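Local atomic coordinates of chloramphenicol acetyltransferase (Aliivibrio fischeri, PDB entry 6PXA), a protein that probably transfers an acetyl group from acetyl-CoA to chloramphenicol, as a trimeric enzyme of the hexapeptide-repeat transferase family, and here binds taurocholic acid. Residues Ser205-Ile208 with Glu209-Glu212; Asn198-Glu201 with Ile202-Ser205. All coordinates share one frame; numbering follows the deposited sequence.

Contact 1 of 2, residues Ser205-Ile208 with Glu209-Glu212; sequences SGHI and EELE
H207 and E210 meet on the outer side of the first turn of helix 208-219. S205 OG accepts the backbone N of H207 at 3.3 Å, which makes an ST turn. G206 comes next; its O receives the backbone N of I208, and H207 is the centre of the resulting inverse gamma turn. The H207 ring runs alongside the E210 side chain, both pointing the same way. CG stands anti to the carbonyl carbon in both residues (chi1 -67° in H207, -86° in E210). The E210 chain then runs extended beside the ring and brings OE1 over one face, 3.2 Å from H207 CG. Ring and carboxylate planes are 58° apart, so the two groups do not stack flat. H207 O then accepts L211 N at 3.2 Å. I208 turns its side chain inward, onto L179, T182 and L183 of helix 177-186, while its O takes E212 N at 2.8 Å. I208 and L211 also pack on I98 of a second subunit. E210 binds magnesium in another structure of this protein; no metal is bound to this chain here. The arrangement is a helix N-terminus, with H207 at the N-cap and an ST turn leading in.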
ATOM      1  N   SER B 205       0.280 -29.102  14.432  1.00 56.78           N
ATOM      2  CA  SER B 205       0.817 -30.134  13.556  1.00 57.43           C
ATOM      3  C   SER B 205      -0.079 -30.196  12.331  1.00 56.02           C
ATOM      4  O   SER B 205      -1.118 -29.528  12.258  1.00 59.12           O
ATOM      5  CB  SER B 205       0.880 -31.501  14.237  1.00 60.56           C
ATOM      6  OG  SER B 205      -0.395 -32.125  14.201  1.00 59.51           O
ATOM      7  N   GLY B 206       0.328 -31.015  11.371  1.00 57.83           N
ATOM      8  CA  GLY B 206      -0.419 -31.199  10.145  1.00 57.24           C
ATOM      9  C   GLY B 206      -1.332 -32.404  10.147  1.00 58.54           C
ATOM     10  O   GLY B 206      -1.931 -32.707   9.109  1.00 62.76           O
ATOM     11  N   HIS B 207      -1.479 -33.086  11.283  1.00 59.67           N
ATOM     12  CA  HIS B 207      -2.184 -34.369  11.343  1.00 63.77           C
ATOM     13  C   HIS B 207      -3.678 -34.133  11.493  1.00 63.04           C
ATOM     14  O   HIS B 207      -4.264 -34.291  12.566  1.00 70.89           O
ATOM     15  CB  HIS B 207      -1.639 -35.223  12.478  1.00 76.43           C
ATOM     16  CG  HIS B 207      -0.234 -35.669  12.255  1.00 86.19           C
ATOM     17  ND1 HIS B 207       0.099 -36.641  11.336  1.00 92.01           N
ATOM     18  CD2 HIS B 207       0.932 -35.253  12.802  1.00 92.36           C
ATOM     19  CE1 HIS B 207       1.408 -36.819  11.343  1.00 97.31           C
ATOM     20  NE2 HIS B 207       1.937 -35.989  12.223  1.00 95.56           N
ATOM     21  N   ILE B 208      -4.307 -33.775  10.371  1.00 57.04           N
ATOM     22  CA  ILE B 208      -5.758 -33.563  10.351  1.00 53.12           C
ATOM     23  C   ILE B 208      -6.507 -34.840  10.726  1.00 59.18           C
ATOM     24  O   ILE B 208      -7.533 -34.791  11.419  1.00 53.74           O
ATOM     25  CB  ILE B 208      -6.188 -33.034   8.971  1.00 52.76           C
ATOM     26  CG1 ILE B 208      -5.660 -31.605   8.775  1.00 51.72           C
ATOM     27  CG2 ILE B 208      -7.697 -33.113   8.792  1.00 50.69           C
ATOM     28  CD1 ILE B 208      -5.818 -31.093   7.381  1.00 53.90           C
ATOM     29  N   GLU B 209      -6.005 -36.002  10.287  1.00 65.05           N
ATOM     30  CA  GLU B 209      -6.707 -37.258  10.541  1.00 64.26           C
ATOM     31  C   GLU B 209      -6.706 -37.617  12.022  1.00 64.25           C
ATOM     32  O   GLU B 209      -7.698 -38.152  12.534  1.00 67.28           O
ATOM     33  CB  GLU B 209      -6.090 -38.383   9.716  1.00 68.10           C
ATOM     34  CG  GLU B 209      -6.352 -38.250   8.237  1.00 75.18           C
ATOM     35  CD  GLU B 209      -5.905 -39.470   7.467  1.00 90.17           C
ATOM     36  OE1 GLU B 209      -5.298 -40.374   8.082  1.00 96.32           O
ATOM     37  OE2 GLU B 209      -6.163 -39.531   6.249  1.00 96.18           O
ATOM     38  N   GLU B 210      -5.601 -37.347  12.723  1.00 58.39           N
ATOM     39  CA  GLU B 210      -5.612 -37.435  14.180  1.00 63.36           C
ATOM     40  C   GLU B 210      -6.679 -36.517  14.762  1.00 63.93           C
ATOM     41  O   GLU B 210      -7.458 -36.919  15.636  1.00 62.82           O
ATOM     42  CB  GLU B 210      -4.240 -37.075  14.752  1.00 68.73           C
ATOM     43  CG  GLU B 210      -3.238 -38.195  14.833  1.00 75.62           C
ATOM     44  CD  GLU B 210      -1.960 -37.769  15.554  1.00 83.06           C
ATOM     45  OE1 GLU B 210      -1.005 -37.313  14.887  1.00 83.07           O
ATOM     46  OE2 GLU B 210      -1.913 -37.885  16.796  1.00 86.43           O
ATOM     47  N   LEU B 211      -6.738 -35.278  14.278  1.00 63.65           N
ATOM     48  CA  LEU B 211      -7.765 -34.365  14.762  1.00 63.93           C
ATOM     49  C   LEU B 211      -9.162 -34.938  14.533  1.00 63.70           C
ATOM     50  O   LEU B 211     -10.028 -34.861  15.415  1.00 52.77           O
ATOM     51  CB  LEU B 211      -7.615 -33.003  14.084  1.00 47.98           C
ATOM     52  CG  LEU B 211      -8.404 -31.897  14.788  1.00 52.21           C
ATOM     53  CD1 LEU B 211      -7.823 -31.640  16.160  1.00 48.84           C
ATOM     54  CD2 LEU B 211      -8.456 -30.596  13.978  1.00 50.28           C
ATOM     55  N   GLU B 212      -9.388 -35.539  13.359  1.00 62.38           N
ATOM     56  CA  GLU B 212     -10.700 -36.091  13.038  1.00 61.90           C
ATOM     57  C   GLU B 212     -11.043 -37.261  13.949  1.00 67.59           C
ATOM     58  O   GLU B 212     -12.212 -37.449  14.303  1.00 67.42           O
ATOM     59  CB  GLU B 212     -10.741 -36.523  11.572  1.00 61.33           C
ATOM     60  CG  GLU B 212     -12.086 -37.033  11.104  1.00 64.59           C
ATOM     61  CD  GLU B 212     -12.016 -37.780   9.784  1.00 67.70           C
ATOM     62  OE1 GLU B 212     -10.920 -38.226   9.390  1.00 67.27           O
ATOM     63  OE2 GLU B 212     -13.074 -37.938   9.143  1.00 74.29           O
TER

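Contact 2 of 2, residues Asn198-Glu201 with Ile202-Ser205; sequences NTME and ILCS
This is a local contact within a single helical turn, 200-203, held by i to i+4 backbone bonds. It sits between helix 193-198 and helix 208-219, in the C-terminal helices that follow the left-handed beta-helix of the hexapeptide-repeat acetyltransferases. T199 is its N-cap by position, but its hydroxyl makes no capping bond; OG1 goes back to H195 O instead. T199 O does the backbone work. It accepts L203 N at 3.0 Å and I202 N more weakly. M200 O accepts C204 N at 3.0 Å. On one side of the turn T199 and I202 cross obliquely. T199 CG2 presses on I202 CD1 at 3.4 Å, tighter than usual for two carbons. Both residues also pack on L211 of helix 208-219. The M200 chain bends at chi2 and chi3 (55° and 58°). This bend brings SD to 3.9 Å from C204 SG and CE to the CD1 of L203, whose side chain M200 crosses at about a right angle. A second subunit adjoins here: its G111 packs on M200, its I98 on I202 and L203, and its K113 on C204. E201 O is buried without a partner. After L203 the chain leaves the helix through an inverse gamma turn centred on C204. S205 OG, held between its own N and carbonyl carbon (chi1 81°), donates to I202 O at 2.6 Å.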
ATOM      1  N   ASN B 198      -7.099 -29.889  24.965  1.00 61.75           N
ATOM      2  CA  ASN B 198      -6.704 -31.298  24.961  1.00 66.63           C
ATOM      3  C   ASN B 198      -6.066 -31.709  23.645  1.00 66.78           C
ATOM      4  O   ASN B 198      -5.228 -32.617  23.620  1.00 68.89           O
ATOM      5  CB  ASN B 198      -7.905 -32.212  25.227  1.00 66.21           C
ATOM      6  CG  ASN B 198      -8.382 -32.153  26.657  1.00 65.19           C
ATOM      7  OD1 ASN B 198      -7.706 -31.604  27.524  1.00 67.26           O
ATOM      8  ND2 ASN B 198      -9.552 -32.727  26.916  1.00 66.26           N
ATOM      9  N   THR B 199      -6.466 -31.091  22.541  1.00 61.84           N
ATOM     10  CA  THR B 199      -5.948 -31.495  21.245  1.00 72.74           C
ATOM     11  C   THR B 199      -4.905 -30.523  20.718  1.00 63.02           C
ATOM     12  O   THR B 199      -4.528 -30.604  19.545  1.00 56.28           O
ATOM     13  CB  THR B 199      -7.096 -31.656  20.257  1.00 89.12           C
ATOM     14  OG1 THR B 199      -8.257 -32.090  20.972  1.00103.01           O
ATOM     15  CG2 THR B 199      -6.754 -32.722  19.259  1.00 94.47           C
ATOM     16  N   MET B 200      -4.416 -29.623  21.572  1.00 57.03           N
ATOM     17  CA  MET B 200      -3.462 -28.612  21.138  1.00 56.06           C
ATOM     18  C   MET B 200      -2.224 -29.223  20.477  1.00 61.03           C
ATOM     19  O   MET B 200      -1.663 -28.629  19.547  1.00 57.84           O
ATOM     20  CB  MET B 200      -3.074 -27.737  22.326  1.00 56.83           C
ATOM     21  CG  MET B 200      -2.175 -26.580  21.953  1.00 56.09           C
ATOM     22  SD  MET B 200      -2.872 -25.556  20.644  1.00 57.18           S
ATOM     23  CE  MET B 200      -4.422 -25.090  21.425  1.00 52.80           C
ATOM     24  N   GLU B 201      -1.785 -30.397  20.936  1.00 59.71           N
ATOM     25  CA  GLU B 201      -0.661 -31.076  20.299  1.00 69.13           C
ATOM     26  C   GLU B 201      -0.975 -31.444  18.856  1.00 65.75           C
ATOM     27  O   GLU B 201      -0.079 -31.434  18.005  1.00 66.28           O
ATOM     28  CB  GLU B 201      -0.284 -32.324  21.100  1.00 71.37           C
ATOM     29  CG  GLU B 201       1.207 -32.580  21.211  1.00 87.12           C
ATOM     30  CD  GLU B 201       1.700 -33.663  20.260  1.00100.12           C
ATOM     31  OE1 GLU B 201       1.123 -33.791  19.157  1.00102.77           O
ATOM     32  OE2 GLU B 201       2.658 -34.388  20.620  1.00102.65           O
ATOM     33  N   ILE B 202      -2.234 -31.762  18.555  1.00 60.33           N
ATOM     34  CA  ILE B 202      -2.593 -32.073  17.175  1.00 65.19           C
ATOM     35  C   ILE B 202      -2.767 -30.801  16.349  1.00 60.98           C
ATOM     36  O   ILE B 202      -2.363 -30.760  15.182  1.00 65.15           O
ATOM     37  CB  ILE B 202      -3.856 -32.953  17.120  1.00 66.43           C
ATOM     38  CG1 ILE B 202      -3.673 -34.229  17.944  1.00 61.80           C
ATOM     39  CG2 ILE B 202      -4.180 -33.320  15.679  1.00 65.78           C
ATOM     40  CD1 ILE B 202      -4.845 -35.206  17.816  1.00 62.80           C
ATOM     41  N   LEU B 203      -3.374 -29.748  16.918  1.00 53.94           N
ATOM     42  CA  LEU B 203      -3.557 -28.506  16.160  1.00 51.71           C
ATOM     43  C   LEU B 203      -2.218 -27.850  15.793  1.00 53.16           C
ATOM     44  O   LEU B 203      -2.108 -27.199  14.746  1.00 54.33           O
ATOM     45  CB  LEU B 203      -4.431 -27.523  16.948  1.00 58.80           C
ATOM     46  CG  LEU B 203      -5.898 -27.904  17.251  1.00 50.56           C
ATOM     47  CD1 LEU B 203      -6.474 -27.020  18.343  1.00 50.32           C
ATOM     48  CD2 LEU B 203      -6.755 -27.828  16.009  1.00 51.08           C
ATOM     49  N   CYS B 204      -1.199 -28.006  16.630  1.00 56.05           N
ATOM     50  CA  CYS B 204       0.163 -27.576  16.302  1.00 55.79           C
ATOM     51  C   CYS B 204       0.905 -28.651  15.517  1.00 56.86           C
ATOM     52  O   CYS B 204       2.007 -29.055  15.864  1.00 58.67           O
ATOM     53  CB  CYS B 204       0.923 -27.200  17.572  1.00 55.83           C
ATOM     54  SG  CYS B 204       0.252 -25.717  18.398  1.00 57.41           S
ATOM     55  N   SER B 205       0.280 -29.102  14.432  1.00 56.78           N
ATOM     56  CA  SER B 205       0.817 -30.134  13.556  1.00 57.43           C
ATOM     57  C   SER B 205      -0.079 -30.196  12.331  1.00 56.02           C
ATOM     58  O   SER B 205      -1.118 -29.528  12.258  1.00 59.12           O
ATOM     59  CB  SER B 205       0.880 -31.501  14.237  1.00 60.56           C
ATOM     60  OG  SER B 205      -0.395 -32.125  14.201  1.00 59.51           O
TER

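Overall arrangement
Contact 2 begins on the last residue of helix 193-198 and forms the short turn 200-203. Contact 1 follows directly and starts helix 208-219. Neither closes a long loop: each is local, and the short connection after helix 200-203 leads straight into helix 208-219. Neither nests in the other; they meet end to end at S205, whose hydroxyl bonds to both sides of the join. Their centres are 8 Å apart. The bend between the two helices brings their side chains together: I202 CG2 lies 3.3 Å from H207 O, and L211 CD1 lies 3.5 Å from T199 CG2. Helix 177-186 lies beside contact 1. Both contacts touch the second subunit, where I98 packs on residues of each.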